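Local coordinates for putative ABC transporter, periplasmic binding protein, amino acid (Neisseria gonorrhoeae, PDB 2YJP), which binds L-cysteine and probably serves as the periplasmic solute receptor of an amino-acid ABC transporter, at residues P66-V71 and D212-W217; A177-T180 and E185-L188; A200-R205 and K221-F226. The protein carries 1 engineered substitution. All blocks are in the same frame, centred on the assembly; numbering follows the deposited sequence.

Contact 1. Residues P66-V71 and D212-W217; sequences PPFGYV and DNALLW. With CYS (cysteine), chain D.
Ala-214 and Leu-215 meet Phe-68 and Pro-66 across the seam between the two lobes of the solute-binding protein fold, joining the lobe of 66-71 to that of helix 213-222 beside the cysteine pocket. Asp-212, at the N-cap of this helix, makes no capping bond with its side chain; OD2 instead accepts a hydrogen bond from the amino N of the bound cysteine at 2.7 Å. The same oxygen forms a salt bridge with Lys-65, so it is shared by two groups that are probably both cationic. In the first turn of the helix, Ala-214 sets CB 3.8 Å from CZ of Phe-68, meeting the ring at its edge near the ring plane. Leu-215 brings its backbone N to that edge, 4.1 Å from CE2 of Phe-68. With CG anti to its own N (chi1 176°), the Leu-215 side chain reaches over until CD1 lies 3.4 Å from the backbone O of Pro-66. Pro-67, joined to Pro-66 by a cis peptide, lays CG over the rim of one face of the Phe-68 ring. Phe-68 and Gly-69 form a classic beta bulge opposite Lys-65. Phe-68 also touches Met-142 of strand 142-151 and Tyr-279 of helix 276-279, while Leu-216 and Trp-217 pack on Val-228 of strand 226-230.

Contact 2. Residues A177-T180 and E185-L188; sequences AFFT and EVKL. With ZN (zinc ion), chain E.
Phe-179 turns CG anti to its carbonyl carbon (chi1 -83°), and Leu-188 does likewise (chi1 -59°), bringing the two side chains together inside a beta-alpha-beta unit: strand 166-170, helix 174-182 and strand 187-191. This is the familiar way in which a crossover helix settles on its own sheet, here through apolar contacts with no hydrogen bond between the segments. CB of Phe-179 meets CD2 of Leu-188 at 3.9 Å, while the ring lies obliquely to Val-186, with CD1 4.3 Å from Val-186 CB. Leu-167 of the parallel neighbouring strand touches Phe-179, Val-186 and Leu-188, tying the three elements together. At the outer margin Thr-180 crosses Leu-188 at about a right angle, its OG1 3.5 Å from Leu-188 CD1; that hydroxyl is hydrogen-bonded one turn back to the backbone O of Asp-176. Phe-178 covers part of one face of the Phe-179 ring, and both rings also meet His-183. The turn leading to the strand carries a zinc site, shared by His-183 and Glu-185. The Glu-185 carboxylate divides the work: OE2 binds zinc at 2.0 Å, whereas OE1 accepts a 3.0 Å hydrogen bond from a water modelled doubtfully close to the zinc, probably as a ligand.

Contact 3. Residues A200-R205 and K221-F226; sequences ALKDGR and KENPNF. With ZN (zinc ion), chain H; ZN (zinc ion), chain F; EDO (1,2-ethanediol), chain K.
Apolar packing centres on Phe-226 and Leu-201, whose side chains run antiparallel alongside one another. Leu-201 CG and CD2 both come within 3.8 Å of Phe-226 CE1, approaching the ring obliquely. Lys-202 adds its backbone, with CA 4.2 Å from Phe-226 CZ. The polar link is indirect: one water accepts from Lys-202 NZ at 2.7 Å and donates to Asn-223 OD1 at 2.9 Å. The Lys-202 chain crosses Asn-223 at about a right angle; ND2 of Asn-223 is held by the backbone O of Trp-219. A 1,2-ethanediol, probably from the crystallisation liquor, makes a second bridge, O1 donating to Lys-202 O at 2.9 Å and O2 accepting from Asn-225 ND2 at 3.2 Å. Metal ions mark the periphery: Asp-203 OD2 binds one zinc at a long 2.5 Å, and both carboxylate oxygens of Glu-222 chelate another. Backbone bonds shape each end, a Schellman motif at Gly-204 (phi 75°) ending one helix and a type I turn over Asn-223 to Phe-226 leading from the other into a strand. Trp-219 of helix 213-222 touches Leu-201, Lys-202 and Phe-226, while Leu-201 and Phe-226 both rest on Val-149 of strand 142-151, with Leu-168 of strand 166-170 also touching Leu-201.

The three contacts illustrate how chemistry follows position. Contact 1 is buried near the centre of the chain, its centre about 7 Å away; contacts 2 and 3, each centred about 20 Å out, are only partly buried. Contacts 1 and 3 share helix 213-222, the first using its ligand-facing start and the third its far end, so one helix runs from the cysteine pocket to the surface. Contact 2 is local, between a helix and the next strand, and contact 3 follows through the succeeding helix 194-202. All three pack apolar groups without a direct hydrogen bond between segments, but the polar partners change from bound amino acid inside to zinc and water at the periphery.

Contact 1. Residues P66-V71 and D212-W217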
ATOM      1  N   PRO A  66       2.393   1.219   8.349  1.00 18.38           N
ATOM      2  CA  PRO A  66       2.914  -0.047   8.837  1.00 19.28           C
ATOM      3  C   PRO A  66       1.774  -1.099   8.765  1.00 20.70           C
ATOM      4  O   PRO A  66       0.613  -0.786   9.031  1.00 21.49           O
ATOM      5  CB  PRO A  66       3.272   0.253  10.296  1.00 19.75           C
ATOM      6  CG  PRO A  66       2.288   1.343  10.713  1.00 19.86           C
ATOM      7  CD  PRO A  66       2.007   2.145   9.432  1.00 19.33           C
ATOM      8  N   PRO A  67       2.104  -2.354   8.453  1.00 20.48           N
ATOM      9  CA  PRO A  67       3.427  -2.928   8.301  1.00 20.06           C
ATOM     10  C   PRO A  67       3.976  -2.973   6.892  1.00 19.97           C
ATOM     11  O   PRO A  67       4.926  -3.748   6.647  1.00 21.55           O
ATOM     12  CB  PRO A  67       3.208  -4.368   8.740  1.00 20.94           C
ATOM     13  CG  PRO A  67       1.754  -4.660   8.240  1.00 20.53           C
ATOM     14  CD  PRO A  67       1.031  -3.372   8.472  1.00 20.23           C
ATOM     15  N   PHE A  68       3.428  -2.185   5.971  1.00 18.00           N
ATOM     16  CA  PHE A  68       3.843  -2.235   4.572  1.00 17.48           C
ATOM     17  C   PHE A  68       4.998  -1.291   4.225  1.00 18.05           C
ATOM     18  O   PHE A  68       5.929  -1.671   3.499  1.00 17.13           O
ATOM     19  CB  PHE A  68       2.603  -2.004   3.689  1.00 16.55           C
ATOM     20  CG  PHE A  68       1.507  -2.986   4.004  1.00 17.33           C
ATOM     21  CD1 PHE A  68       1.644  -4.305   3.625  1.00 16.77           C
ATOM     22  CD2 PHE A  68       0.419  -2.628   4.774  1.00 18.92           C
ATOM     23  CE1 PHE A  68       0.696  -5.268   3.929  1.00 17.79           C
ATOM     24  CE2 PHE A  68      -0.547  -3.575   5.120  1.00 21.44           C
ATOM     25  CZ  PHE A  68      -0.379  -4.936   4.679  1.00 20.98           C
ATOM     26  N   GLY A  69       4.897  -0.057   4.727  1.00 17.79           N
ATOM     27  CA  GLY A  69       5.916   0.957   4.533  1.00 17.99           C
ATOM     28  C   GLY A  69       5.793   1.969   5.625  1.00 18.51           C
ATOM     29  O   GLY A  69       4.726   2.601   5.782  1.00 18.46           O
ATOM     30  N   TYR A  70       6.866   2.113   6.396  1.00 19.59           N
ATOM     31  CA  TYR A  70       6.896   3.082   7.516  1.00 20.93           C
ATOM     32  C   TYR A  70       8.322   3.410   7.870  1.00 21.88           C
ATOM     33  O   TYR A  70       9.254   2.938   7.237  1.00 22.14           O
ATOM     34  CB  TYR A  70       6.092   2.566   8.742  1.00 20.78           C
ATOM     35  CG  TYR A  70       6.699   1.329   9.411  1.00 21.62           C
ATOM     36  CD1 TYR A  70       6.563   0.032   8.820  1.00 20.03           C
ATOM     37  CD2 TYR A  70       7.410   1.442  10.609  1.00 22.41           C
ATOM     38  CE1 TYR A  70       7.085  -1.092   9.430  1.00 20.81           C
ATOM     39  CE2 TYR A  70       7.988   0.305  11.227  1.00 25.12           C
ATOM     40  CZ  TYR A  70       7.834  -0.953  10.623  1.00 25.68           C
ATOM     41  OH  TYR A  70       8.421  -2.074  11.208  1.00 25.14           O
ATOM     42  N   VAL A  71       8.474   4.238   8.890  1.00 23.75           N
ATOM     43  CA  VAL A  71       9.743   4.699   9.368  1.00 25.10           C
ATOM     44  C   VAL A  71       9.834   4.332  10.836  1.00 26.78           C
ATOM     45  O   VAL A  71       8.942   4.679  11.595  1.00 27.05           O
ATOM     46  CB  VAL A  71       9.860   6.223   9.176  1.00 25.30           C
ATOM     47  CG1 VAL A  71      11.106   6.760   9.863  1.00 25.40           C
ATOM     48  CG2 VAL A  71       9.853   6.540   7.638  1.00 23.94           C
ATOM     49  N   ASP A 212      -7.628  -0.416   3.051  1.00 14.41           N
ATOM     50  CA  ASP A 212      -7.217  -1.795   2.811  1.00 15.25           C
ATOM     51  C   ASP A 212      -7.507  -2.560   4.094  1.00 15.13           C
ATOM     52  O   ASP A 212      -7.112  -2.115   5.165  1.00 15.29           O
ATOM     53  CB  ASP A 212      -5.680  -1.876   2.473  1.00 14.19           C
ATOM     54  CG  ASP A 212      -5.352  -1.397   1.056  1.00 17.57           C
ATOM     55  OD1 ASP A 212      -6.313  -1.098   0.302  1.00 16.60           O
ATOM     56  OD2 ASP A 212      -4.110  -1.311   0.667  1.00 17.94           O
ATOM     57  N   ASN A 213      -8.138  -3.726   4.019  1.00 15.90           N
ATOM     58  CA  ASN A 213      -8.464  -4.427   5.283  1.00 15.82           C
ATOM     59  C   ASN A 213      -7.243  -4.868   6.093  1.00 16.01           C
ATOM     60  O   ASN A 213      -7.260  -4.797   7.342  1.00 15.84           O
ATOM     61  CB  ASN A 213      -9.483  -5.579   5.122  1.00 16.38           C
ATOM     62  CG  ASN A 213      -9.047  -6.674   4.097  1.00 19.99           C
ATOM     63  OD1 ASN A 213      -7.862  -6.825   3.727  1.00 21.76           O
ATOM     64  ND2 ASN A 213     -10.046  -7.471   3.665  1.00 18.76           N
ATOM     65  N   ALA A 214      -6.199  -5.300   5.392  1.00 15.42           N
ATOM     66  CA  ALA A 214      -4.972  -5.692   6.038  1.00 15.81           C
ATOM     67  C   ALA A 214      -4.399  -4.527   6.853  1.00 15.64           C
ATOM     68  O   ALA A 214      -3.904  -4.719   7.929  1.00 16.73           O
ATOM     69  CB  ALA A 214      -3.927  -6.169   4.954  1.00 15.11           C
ATOM     70  N   LEU A 215      -4.418  -3.321   6.320  1.00 15.96           N
ATOM     71  CA  LEU A 215      -4.011  -2.197   7.127  1.00 16.60           C
ATOM     72  C   LEU A 215      -4.916  -2.112   8.365  1.00 16.42           C
ATOM     73  O   LEU A 215      -4.436  -1.957   9.487  1.00 16.70           O
ATOM     74  CB  LEU A 215      -4.088  -0.877   6.332  1.00 15.76           C
ATOM     75  CG  LEU A 215      -3.767   0.372   7.147  1.00 16.55           C
ATOM     76  CD1 LEU A 215      -2.325   0.296   7.729  1.00 15.88           C
ATOM     77  CD2 LEU A 215      -3.938   1.599   6.281  1.00 17.39           C
ATOM     78  N   LEU A 216      -6.228  -2.197   8.153  1.00 16.07           N
ATOM     79  CA  LEU A 216      -7.178  -1.987   9.269  1.00 16.47           C
ATOM     80  C   LEU A 216      -7.039  -3.056  10.362  1.00 17.39           C
ATOM     81  O   LEU A 216      -7.124  -2.747  11.551  1.00 17.93           O
ATOM     82  CB  LEU A 216      -8.614  -1.975   8.752  1.00 15.51           C
ATOM     83  CG  LEU A 216      -9.030  -0.895   7.739  1.00 15.87           C
ATOM     84  CD1 LEU A 216     -10.573  -0.971   7.543  1.00 13.58           C
ATOM     85  CD2 LEU A 216      -8.595   0.495   8.190  1.00 13.15           C
ATOM     86  N   TRP A 217      -6.795  -4.314   9.962  1.00 17.74           N
ATOM     87  CA  TRP A 217      -6.516  -5.344  10.950  1.00 18.22           C
ATOM     88  C   TRP A 217      -5.245  -4.988  11.771  1.00 17.99           C
ATOM     89  O   TRP A 217      -5.220  -5.199  12.978  1.00 17.69           O
ATOM     90  CB  TRP A 217      -6.372  -6.730  10.323  1.00 18.23           C
ATOM     91  CG  TRP A 217      -7.646  -7.225   9.582  1.00 20.93           C
ATOM     92  CD1 TRP A 217      -8.966  -7.046   9.964  1.00 21.50           C
ATOM     93  CD2 TRP A 217      -7.691  -8.048   8.399  1.00 21.14           C
ATOM     94  NE1 TRP A 217      -9.812  -7.672   9.075  1.00 21.23           N
ATOM     95  CE2 TRP A 217      -9.071  -8.275   8.094  1.00 23.06           C
ATOM     96  CE3 TRP A 217      -6.720  -8.566   7.550  1.00 21.59           C
ATOM     97  CZ2 TRP A 217      -9.495  -9.040   6.966  1.00 21.70           C
ATOM     98  CZ3 TRP A 217      -7.146  -9.328   6.415  1.00 24.14           C
ATOM     99  CH2 TRP A 217      -8.520  -9.551   6.143  1.00 22.54           C
TER
HETATM  100  N   CYS D 350      -3.341  -0.146  -1.658  1.00 13.94           N
HETATM  101  CA  CYS D 350      -4.375   0.915  -1.671  1.00 16.00           C
HETATM  102  C   CYS D 350      -4.145   1.851  -2.859  1.00 15.80           C
HETATM  103  O   CYS D 350      -3.207   1.597  -3.675  1.00 14.71           O
HETATM  104  CB  CYS D 350      -4.355   1.743  -0.394  1.00 17.11           C
HETATM  105  SG  CYS D 350      -2.769   2.512  -0.019  1.00 19.99           S
HETATM  106  OXT CYS D 350      -4.894   2.821  -3.000  1.00 15.48           O

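Contact 2. Residues A177-T180 and E185-L188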
ATOM      1  N   ALA A 177     -11.667   6.017  -3.847  1.00 18.88           N
ATOM      2  CA  ALA A 177     -12.259   5.839  -5.189  1.00 20.18           C
ATOM      3  C   ALA A 177     -13.552   4.957  -5.159  1.00 19.76           C
ATOM      4  O   ALA A 177     -14.572   5.255  -5.779  1.00 20.62           O
ATOM      5  CB  ALA A 177     -11.248   5.236  -6.154  1.00 20.06           C
ATOM      6  N   PHE A 178     -13.502   3.918  -4.371  1.00 18.00           N
ATOM      7  CA  PHE A 178     -14.645   3.051  -4.215  1.00 19.43           C
ATOM      8  C   PHE A 178     -15.943   3.754  -3.742  1.00 19.61           C
ATOM      9  O   PHE A 178     -16.989   3.619  -4.373  1.00 19.92           O
ATOM     10  CB  PHE A 178     -14.308   1.923  -3.254  1.00 18.09           C
ATOM     11  CG  PHE A 178     -15.441   0.953  -3.038  1.00 19.73           C
ATOM     12  CD1 PHE A 178     -15.786   0.038  -4.032  1.00 20.49           C
ATOM     13  CD2 PHE A 178     -16.146   0.940  -1.843  1.00 18.62           C
ATOM     14  CE1 PHE A 178     -16.842  -0.905  -3.849  1.00 22.04           C
ATOM     15  CE2 PHE A 178     -17.195  -0.005  -1.636  1.00 19.72           C
ATOM     16  CZ  PHE A 178     -17.546  -0.919  -2.670  1.00 19.50           C
ATOM     17  N   PHE A 179     -15.851   4.492  -2.636  1.00 19.13           N
ATOM     18  CA  PHE A 179     -16.999   5.209  -2.055  1.00 19.32           C
ATOM     19  C   PHE A 179     -17.467   6.360  -2.939  1.00 20.74           C
ATOM     20  O   PHE A 179     -18.645   6.516  -3.144  1.00 22.59           O
ATOM     21  CB  PHE A 179     -16.650   5.666  -0.628  1.00 17.59           C
ATOM     22  CG  PHE A 179     -16.863   4.585   0.367  1.00 17.14           C
ATOM     23  CD1 PHE A 179     -18.137   4.331   0.866  1.00 17.83           C
ATOM     24  CD2 PHE A 179     -15.838   3.742   0.722  1.00 13.69           C
ATOM     25  CE1 PHE A 179     -18.352   3.291   1.739  1.00 18.88           C
ATOM     26  CE2 PHE A 179     -16.036   2.710   1.586  1.00 13.93           C
ATOM     27  CZ  PHE A 179     -17.275   2.478   2.112  1.00 16.53           C
ATOM     28  N   THR A 180     -16.542   7.135  -3.490  1.00 21.08           N
ATOM     29  CA  THR A 180     -16.860   8.127  -4.475  1.00 22.87           C
ATOM     30  C   THR A 180     -17.671   7.549  -5.674  1.00 25.20           C
ATOM     31  O   THR A 180     -18.654   8.148  -6.115  1.00 26.81           O
ATOM     32  CB  THR A 180     -15.564   8.782  -4.997  1.00 22.88           C
ATOM     33  OG1 THR A 180     -14.909   9.411  -3.909  1.00 20.46           O
ATOM     34  CG2 THR A 180     -15.855   9.794  -6.049  1.00 22.15           C
ATOM     35  N   GLU A 185     -23.785   8.620  -2.046  1.00 27.25           N
ATOM     36  CA  GLU A 185     -24.631   9.058  -0.957  1.00 28.42           C
ATOM     37  C   GLU A 185     -23.852   9.172   0.384  1.00 27.47           C
ATOM     38  O   GLU A 185     -24.351   9.756   1.330  1.00 28.24           O
ATOM     39  CB  GLU A 185     -25.837   8.112  -0.837  1.00 28.99           C
ATOM     40  CG  GLU A 185     -25.645   6.851   0.048  1.00 29.02           C
ATOM     41  CD  GLU A 185     -24.980   5.659  -0.694  1.00 27.05           C
ATOM     42  OE1 GLU A 185     -24.476   5.873  -1.798  1.00 18.31           O
ATOM     43  OE2 GLU A 185     -24.986   4.494  -0.159  1.00 28.88           O
ATOM     44  N   VAL A 186     -22.669   8.570   0.478  1.00 25.33           N
ATOM     45  CA  VAL A 186     -21.894   8.583   1.710  1.00 24.51           C
ATOM     46  C   VAL A 186     -20.961   9.798   1.730  1.00 25.38           C
ATOM     47  O   VAL A 186     -20.112   9.969   0.821  1.00 24.49           O
ATOM     48  CB  VAL A 186     -21.037   7.274   1.908  1.00 23.30           C
ATOM     49  CG1 VAL A 186     -20.104   7.411   3.146  1.00 19.64           C
ATOM     50  CG2 VAL A 186     -21.962   6.044   2.056  1.00 21.13           C
ATOM     51  N   LYS A 187     -21.100  10.618   2.772  1.00 25.96           N
ATOM     52  CA  LYS A 187     -20.272  11.789   2.952  1.00 26.79           C
ATOM     53  C   LYS A 187     -18.834  11.417   3.376  1.00 25.37           C
ATOM     54  O   LYS A 187     -18.639  10.731   4.377  1.00 25.05           O
ATOM     55  CB  LYS A 187     -20.949  12.711   3.959  1.00 28.47           C
ATOM     56  CG  LYS A 187     -20.120  13.898   4.390  1.00 32.20           C
ATOM     57  CD  LYS A 187     -21.005  15.103   4.755  1.00 39.46           C
ATOM     58  CE  LYS A 187     -21.292  15.185   6.289  1.00 44.51           C
ATOM     59  NZ  LYS A 187     -22.670  14.661   6.768  1.00 46.59           N
ATOM     60  N   LEU A 188     -17.841  11.877   2.612  1.00 24.69           N
ATOM     61  CA  LEU A 188     -16.428  11.580   2.873  1.00 23.20           C
ATOM     62  C   LEU A 188     -15.655  12.781   3.409  1.00 23.84           C
ATOM     63  O   LEU A 188     -15.768  13.913   2.903  1.00 24.62           O
ATOM     64  CB  LEU A 188     -15.719  11.141   1.577  1.00 22.02           C
ATOM     65  CG  LEU A 188     -16.288   9.907   0.871  1.00 21.48           C
ATOM     66  CD1 LEU A 188     -15.549   9.706  -0.465  1.00 17.60           C
ATOM     67  CD2 LEU A 188     -16.285   8.634   1.826  1.00 17.52           C
TER
HETATM   68 ZN    ZN E1270     -24.458   2.929  -1.381  1.00 22.53          ZN
HETATM   69  O   HOH W   1     -24.550   3.168  -3.180  1.00 25.37           O

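Contact 3. Residues A200-R205 and K221-F226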
ATOM      1  N   ALA A 200      -7.977  11.351  12.951  1.00 19.39           N
ATOM      2  CA  ALA A 200      -9.297  11.958  12.920  1.00 20.80           C
ATOM      3  C   ALA A 200     -10.350  10.969  13.410  1.00 20.59           C
ATOM      4  O   ALA A 200     -11.413  11.367  13.897  1.00 21.45           O
ATOM      5  CB  ALA A 200      -9.632  12.447  11.537  1.00 20.76           C
ATOM      6  N   LEU A 201     -10.048   9.677  13.304  1.00 19.86           N
ATOM      7  CA  LEU A 201     -11.020   8.666  13.705  1.00 20.06           C
ATOM      8  C   LEU A 201     -11.008   8.569  15.219  1.00 21.59           C
ATOM      9  O   LEU A 201     -12.084   8.629  15.881  1.00 22.13           O
ATOM     10  CB  LEU A 201     -10.767   7.323  12.999  1.00 18.69           C
ATOM     11  CG  LEU A 201     -11.675   6.185  13.503  1.00 18.43           C
ATOM     12  CD1 LEU A 201     -13.088   6.330  12.960  1.00 13.09           C
ATOM     13  CD2 LEU A 201     -11.061   4.841  13.181  1.00 14.18           C
ATOM     14  N   LYS A 202      -9.787   8.536  15.777  1.00 21.18           N
ATOM     15  CA  LYS A 202      -9.608   8.634  17.241  1.00 22.32           C
ATOM     16  C   LYS A 202     -10.300   9.868  17.824  1.00 24.87           C
ATOM     17  O   LYS A 202     -10.847   9.799  18.936  1.00 25.00           O
ATOM     18  CB  LYS A 202      -8.108   8.615  17.639  1.00 21.82           C
ATOM     19  CG  LYS A 202      -7.455   7.204  17.661  1.00 21.97           C
ATOM     20  CD  LYS A 202      -5.981   7.212  17.325  1.00 28.01           C
ATOM     21  CE  LYS A 202      -5.174   7.892  18.353  1.00 35.73           C
ATOM     22  NZ  LYS A 202      -3.693   7.699  18.191  1.00 39.13           N
ATOM     23  N   ASP A 203     -10.236  11.010  17.110  1.00 25.61           N
ATOM     24  CA  ASP A 203     -10.850  12.249  17.584  1.00 27.54           C
ATOM     25  C   ASP A 203     -12.381  12.318  17.333  1.00 27.69           C
ATOM     26  O   ASP A 203     -13.010  13.312  17.667  1.00 29.63           O
ATOM     27  CB  ASP A 203     -10.183  13.440  16.929  1.00 28.26           C
ATOM     28  CG  ASP A 203      -8.715  13.646  17.397  1.00 34.61           C
ATOM     29  OD1 ASP A 203      -8.280  13.121  18.450  1.00 36.59           O
ATOM     30  OD2 ASP A 203      -7.957  14.357  16.673  1.00 40.66           O
ATOM     31  N   GLY A 204     -12.979  11.306  16.709  1.00 26.53           N
ATOM     32  CA  GLY A 204     -14.410  11.349  16.427  1.00 26.80           C
ATOM     33  C   GLY A 204     -14.812  12.268  15.275  1.00 27.47           C
ATOM     34  O   GLY A 204     -15.942  12.713  15.207  1.00 27.91           O
ATOM     35  N   ARG A 205     -13.902  12.532  14.330  1.00 26.68           N
ATOM     36  CA  ARG A 205     -14.239  13.373  13.201  1.00 26.66           C
ATOM     37  C   ARG A 205     -15.179  12.656  12.218  1.00 25.66           C
ATOM     38  O   ARG A 205     -15.876  13.297  11.432  1.00 26.72           O
ATOM     39  CB  ARG A 205     -12.958  13.887  12.535  1.00 27.50           C
ATOM     40  CG  ARG A 205     -12.201  15.034  13.297  1.00 30.36           C
ATOM     41  CD  ARG A 205     -12.777  16.400  12.929  1.00 39.18           C
ATOM     42  NE  ARG A 205     -12.061  17.098  11.843  1.00 42.72           N
ATOM     43  CZ  ARG A 205     -12.666  17.819  10.881  1.00 45.56           C
ATOM     44  NH1 ARG A 205     -13.999  17.917  10.836  1.00 43.32           N
ATOM     45  NH2 ARG A 205     -11.935  18.436   9.944  1.00 45.57           N
ATOM     46  N   LYS A 221      -5.372  -3.926  15.913  1.00 17.73           N
ATOM     47  CA  LYS A 221      -4.585  -4.712  16.831  1.00 18.19           C
ATOM     48  C   LYS A 221      -3.948  -3.807  17.933  1.00 18.91           C
ATOM     49  O   LYS A 221      -3.853  -4.213  19.104  1.00 19.73           O
ATOM     50  CB  LYS A 221      -3.499  -5.487  16.035  1.00 17.95           C
ATOM     51  CG  LYS A 221      -2.785  -6.557  16.912  1.00 21.73           C
ATOM     52  CD  LYS A 221      -1.516  -7.121  16.291  1.00 21.57           C
ATOM     53  CE  LYS A 221      -0.924  -8.187  17.190  1.00 24.02           C
ATOM     54  NZ  LYS A 221       0.271  -8.899  16.573  1.00 26.33           N
ATOM     55  N   GLU A 222      -3.469  -2.622  17.543  1.00 16.81           N
ATOM     56  CA  GLU A 222      -2.854  -1.726  18.484  1.00 17.62           C
ATOM     57  C   GLU A 222      -3.853  -0.692  18.981  1.00 17.26           C
ATOM     58  O   GLU A 222      -3.503   0.094  19.815  1.00 17.85           O
ATOM     59  CB  GLU A 222      -1.592  -1.006  17.879  1.00 18.68           C
ATOM     60  CG  GLU A 222      -0.515  -1.968  17.342  1.00 19.41           C
ATOM     61  CD  GLU A 222       0.076  -2.920  18.383  1.00 22.69           C
ATOM     62  OE1 GLU A 222       0.017  -2.733  19.611  1.00 24.20           O
ATOM     63  OE2 GLU A 222       0.643  -3.912  17.955  1.00 31.04           O
ATOM     64  N   ASN A 223      -5.075  -0.685  18.455  1.00 17.25           N
ATOM     65  CA  ASN A 223      -6.132   0.231  18.896  1.00 17.99           C
ATOM     66  C   ASN A 223      -7.423  -0.493  19.205  1.00 17.61           C
ATOM     67  O   ASN A 223      -8.377  -0.415  18.430  1.00 16.28           O
ATOM     68  CB  ASN A 223      -6.372   1.284  17.821  1.00 17.91           C
ATOM     69  CG  ASN A 223      -5.141   2.165  17.616  1.00 20.84           C
ATOM     70  OD1 ASN A 223      -5.006   3.265  18.211  1.00 22.31           O
ATOM     71  ND2 ASN A 223      -4.219   1.679  16.784  1.00 18.75           N
ATOM     72  N   PRO A 224      -7.459  -1.193  20.356  1.00 18.05           N
ATOM     73  CA  PRO A 224      -8.523  -2.161  20.591  1.00 17.32           C
ATOM     74  C   PRO A 224      -9.902  -1.585  20.951  1.00 17.79           C
ATOM     75  O   PRO A 224     -10.814  -2.334  21.135  1.00 17.22           O
ATOM     76  CB  PRO A 224      -7.942  -3.056  21.689  1.00 17.50           C
ATOM     77  CG  PRO A 224      -7.067  -2.080  22.492  1.00 19.92           C
ATOM     78  CD  PRO A 224      -6.454  -1.187  21.441  1.00 18.93           C
ATOM     79  N   ASN A 225     -10.075  -0.266  20.986  1.00 18.53           N
ATOM     80  CA  ASN A 225     -11.438   0.269  21.074  1.00 19.15           C
ATOM     81  C   ASN A 225     -12.124   0.334  19.709  1.00 19.21           C
ATOM     82  O   ASN A 225     -13.301   0.759  19.577  1.00 20.59           O
ATOM     83  CB  ASN A 225     -11.438   1.630  21.789  1.00 19.67           C
ATOM     84  CG  ASN A 225     -11.249   1.493  23.308  1.00 21.77           C
ATOM     85  OD1 ASN A 225     -11.460   0.433  23.890  1.00 23.00           O
ATOM     86  ND2 ASN A 225     -10.889   2.565  23.942  1.00 20.80           N
ATOM     87  N   PHE A 226     -11.386  -0.093  18.680  1.00 17.90           N
ATOM     88  CA  PHE A 226     -11.900  -0.201  17.335  1.00 17.95           C
ATOM     89  C   PHE A 226     -11.957  -1.631  16.838  1.00 18.04           C
ATOM     90  O   PHE A 226     -11.142  -2.481  17.262  1.00 18.10           O
ATOM     91  CB  PHE A 226     -11.083   0.691  16.419  1.00 17.00           C
ATOM     92  CG  PHE A 226     -11.181   2.144  16.816  1.00 18.54           C
ATOM     93  CD1 PHE A 226     -12.225   2.937  16.318  1.00 16.01           C
ATOM     94  CD2 PHE A 226     -10.288   2.673  17.753  1.00 17.72           C
ATOM     95  CE1 PHE A 226     -12.369   4.279  16.727  1.00 20.45           C
ATOM     96  CE2 PHE A 226     -10.402   4.016  18.196  1.00 20.85           C
ATOM     97  CZ  PHE A 226     -11.452   4.849  17.674  1.00 19.30           C
TER
HETATM   98 ZN    ZN H1273      -5.623  14.339  17.623  1.00 85.93          ZN
HETATM   99 ZN    ZN F1271       1.288  -4.502  20.137  1.00 25.45          ZN
HETATM  100  C1  EDO K1276     -10.167   7.657  21.900  1.00 40.47           C
HETATM  101  O1  EDO K1276     -10.871   7.442  20.637  1.00 41.60           O
HETATM  102  C2  EDO K1276     -10.565   6.549  22.880  1.00 39.06           C
HETATM  103  O2  EDO K1276     -10.935   5.309  22.234  1.00 28.47           O
HETATM  104  O   HOH W   2      -2.869   5.127  17.859  1.00 30.50           O
HETATM  105  O   HOH W   3       2.014  -6.227  19.071  1.00 19.78           O